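Local atomic coordinates of cathepsin L Propeptide (Toxoplasma gondii, PDB entry 3F75), a protein that is the propeptide of a cathepsin L, a small, mostly helical domain of the I29 inhibitor family that packs against a second protein chain. Residues 55-58 with 59-63. Residues are numbered along the deposited sequence; the frame is centred on the assembly and turned at random.
Sequences YIHT and HNQQG
The amide N of Gln61 is shared between two carbonyls: it bonds to Thr58 O at 3.1 Å and only weakly to His57 O at 3.4 Å. Its N-H approaches Thr58 O from above the carbonyl plane, 63° out of it, so the three-residue bond misses the acceptor's lone pairs. The two amides just before it make ordinary i to i-4 helical bonds, His59 N to Tyr55 O at 2.9 Å and Asn60 N to Ile56 O at 3.0 Å. Gln62 N then reaches back three residues to His59 O, and Gly63 leaves helical geometry with positive phi. Tyr55, its ring swung opposite the backbone N (chi1 179°), runs alongside His59. Their planes lie at 44°, an oblique pair, and the phenol end does the touching, Tyr55 OH lying 3.3 Å from His59 CD2. The His59 ring also stacks with Tyr64, whose hydroxyl is hydrogen-bonded to Gln62 OE1. Beside them, Ile56 CG2 lies 3.8 Å from Asn60 ND2, which donates to Leu68 O. Gln61 OE1 lies over one face of the His57 ring, doubtfully: the approach is too close to be sound, and Gln61 has a second conformer. The change from four-residue to three-residue bonds implies that the backbone winds more tightly entering the turn, while Tyr55, Ile56 and His59, packing on Leu68, and Asn60, by its amide bond, join this end of helix 39-60 to strand 66-68.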
ATOM      1  N   TYR B  55      19.054  13.163   2.556  1.00 13.35           N
ATOM      2  CA  TYR B  55      19.024  11.748   2.248  1.00 11.15           C
ATOM      3  C   TYR B  55      18.607  11.456   0.823  1.00 12.82           C
ATOM      4  O   TYR B  55      19.240  10.658   0.153  1.00 13.31           O
ATOM      5  CB  TYR B  55      18.078  11.027   3.198  1.00 13.71           C
ATOM      6  CG  TYR B  55      17.987   9.550   2.920  1.00 12.46           C
ATOM      7  CD1 TYR B  55      18.973   8.692   3.359  1.00 17.44           C
ATOM      8  CD2 TYR B  55      16.915   9.013   2.215  1.00 17.16           C
ATOM      9  CE1 TYR B  55      18.903   7.343   3.112  1.00 19.61           C
ATOM     10  CE2 TYR B  55      16.824   7.650   1.984  1.00 16.85           C
ATOM     11  CZ  TYR B  55      17.825   6.830   2.419  1.00 19.83           C
ATOM     12  OH  TYR B  55      17.763   5.478   2.203  1.00 24.96           O
ATOM     13  N   ILE B  56      17.529  12.108   0.375  1.00 11.05           N
ATOM     14  CA  ILE B  56      16.961  11.893  -0.942  1.00  9.95           C
ATOM     15  C   ILE B  56      17.967  12.299  -2.011  1.00 11.11           C
ATOM     16  O   ILE B  56      18.273  11.513  -2.925  1.00 10.54           O
ATOM     17  CB  ILE B  56      15.632  12.695  -1.098  1.00  8.04           C
ATOM     18  CG1 ILE B  56      14.551  12.088  -0.204  1.00 15.97           C
ATOM     19  CG2 ILE B  56      15.161  12.760  -2.557  1.00 13.37           C
ATOM     20  CD1 ILE B  56      13.301  12.971  -0.057  1.00 11.71           C
ATOM     21  N   HIS B  57      18.490  13.520  -1.874  1.00 10.88           N
ATOM     22  CA  HIS B  57      19.473  14.046  -2.792  1.00 14.27           C
ATOM     23  C   HIS B  57      20.705  13.154  -2.899  1.00 13.91           C
ATOM     24  O   HIS B  57      21.169  12.862  -3.998  1.00 15.48           O
ATOM     25  CB  HIS B  57      19.900  15.437  -2.356  1.00 16.94           C
ATOM     26  CG  HIS B  57      21.003  16.009  -3.189  1.00 23.00           C
ATOM     27  ND1 HIS B  57      20.827  16.359  -4.510  1.00 33.52           N
ATOM     28  CD2 HIS B  57      22.287  16.307  -2.888  1.00 27.25           C
ATOM     29  CE1 HIS B  57      21.956  16.848  -4.990  1.00 33.36           C
ATOM     30  NE2 HIS B  57      22.860  16.824  -4.027  1.00 33.75           N
ATOM     31  N   THR B  58      21.256  12.748  -1.761  1.00 13.93           N
ATOM     32  CA  THR B  58      22.419  11.855  -1.752  1.00 14.01           C
ATOM     33  C   THR B  58      22.127  10.520  -2.412  1.00 14.66           C
ATOM     34  O   THR B  58      22.923  10.034  -3.219  1.00 12.03           O
ATOM     35  CB  THR B  58      22.892  11.590  -0.331  1.00 15.28           C
ATOM     36  OG1 THR B  58      23.269  12.832   0.250  1.00 17.39           O
ATOM     37  CG2 THR B  58      24.095  10.646  -0.323  1.00 18.40           C
ATOM     38  N   HIS B  59      20.985   9.938  -2.059  1.00 14.51           N
ATOM     39  CA  HIS B  59      20.562   8.650  -2.625  1.00 16.27           C
ATOM     40  C   HIS B  59      20.509   8.713  -4.155  1.00 14.80           C
ATOM     41  O   HIS B  59      21.011   7.827  -4.860  1.00 12.19           O
ATOM     42  CB  HIS B  59      19.175   8.287  -2.070  1.00 19.80           C
ATOM     43  CG  HIS B  59      18.979   6.829  -1.808  1.00 22.78           C
ATOM     44  ND1 HIS B  59      18.430   5.979  -2.744  1.00 21.75           N
ATOM     45  CD2 HIS B  59      19.232   6.075  -0.709  1.00 23.02           C
ATOM     46  CE1 HIS B  59      18.357   4.762  -2.236  1.00 22.86           C
ATOM     47  NE2 HIS B  59      18.830   4.790  -1.001  1.00 24.72           N
ATOM     48  N   ASN B  60      19.908   9.773  -4.673  1.00 12.80           N
ATOM     49  CA  ASN B  60      19.721   9.887  -6.097  1.00 15.97           C
ATOM     50  C   ASN B  60      21.031  10.104  -6.859  1.00 15.15           C
ATOM     51  O   ASN B  60      21.027  10.007  -8.074  1.00 14.35           O
ATOM     52  CB  ASN B  60      18.715  11.006  -6.435  1.00 15.48           C
ATOM     53  CG  ASN B  60      17.286  10.634  -6.101  1.00 15.90           C
ATOM     54  OD1 ASN B  60      16.934   9.450  -6.011  1.00 10.41           O
ATOM     55  ND2 ASN B  60      16.436  11.654  -5.916  1.00 12.21           N
ATOM     56  N   GLN B  61      22.140  10.371  -6.161  1.00 17.77           N
ATOM     57  CA  GLN B  61      23.470  10.470  -6.813  1.00 20.70           C
ATOM     58  C   GLN B  61      24.196   9.118  -6.879  1.00 21.63           C
ATOM     59  O   GLN B  61      25.251   9.003  -7.510  1.00 19.02           O
ATOM     60  CB  GLN B  61      24.365  11.455  -6.056  0.60 21.26           C
ATOM     61  CG  GLN B  61      23.917  12.903  -6.111  0.60 24.67           C
ATOM     62  CD  GLN B  61      24.671  13.798  -5.136  0.60 30.21           C
ATOM     63  OE1 GLN B  61      24.287  14.945  -4.923  0.60 33.44           O
ATOM     64  NE2 GLN B  61      25.740  13.279  -4.533  0.60 30.24           N
ATOM     65  N   GLN B  62      23.625   8.094  -6.251  1.00 23.93           N
ATOM     66  CA  GLN B  62      24.344   6.847  -6.007  1.00 23.95           C
ATOM     67  C   GLN B  62      24.105   5.767  -7.080  1.00 26.46           C
ATOM     68  O   GLN B  62      24.698   4.692  -7.027  1.00 26.89           O
ATOM     69  CB  GLN B  62      24.050   6.347  -4.570  1.00 24.85           C
ATOM     70  CG  GLN B  62      24.878   7.114  -3.478  1.00 29.84           C
ATOM     71  CD  GLN B  62      24.480   6.811  -2.005  1.00 37.47           C
ATOM     72  OE1 GLN B  62      23.312   6.567  -1.678  1.00 38.89           O
ATOM     73  NE2 GLN B  62      25.466   6.864  -1.113  1.00 41.02           N
ATOM     74  N   GLY B  63      23.269   6.054  -8.076  1.00 26.14           N
ATOM     75  CA  GLY B  63      23.086   5.122  -9.207  1.00 26.54           C
ATOM     76  C   GLY B  63      22.263   3.865  -8.942  1.00 23.77           C
ATOM     77  O   GLY B  63      22.515   2.817  -9.531  1.00 27.55           O
TER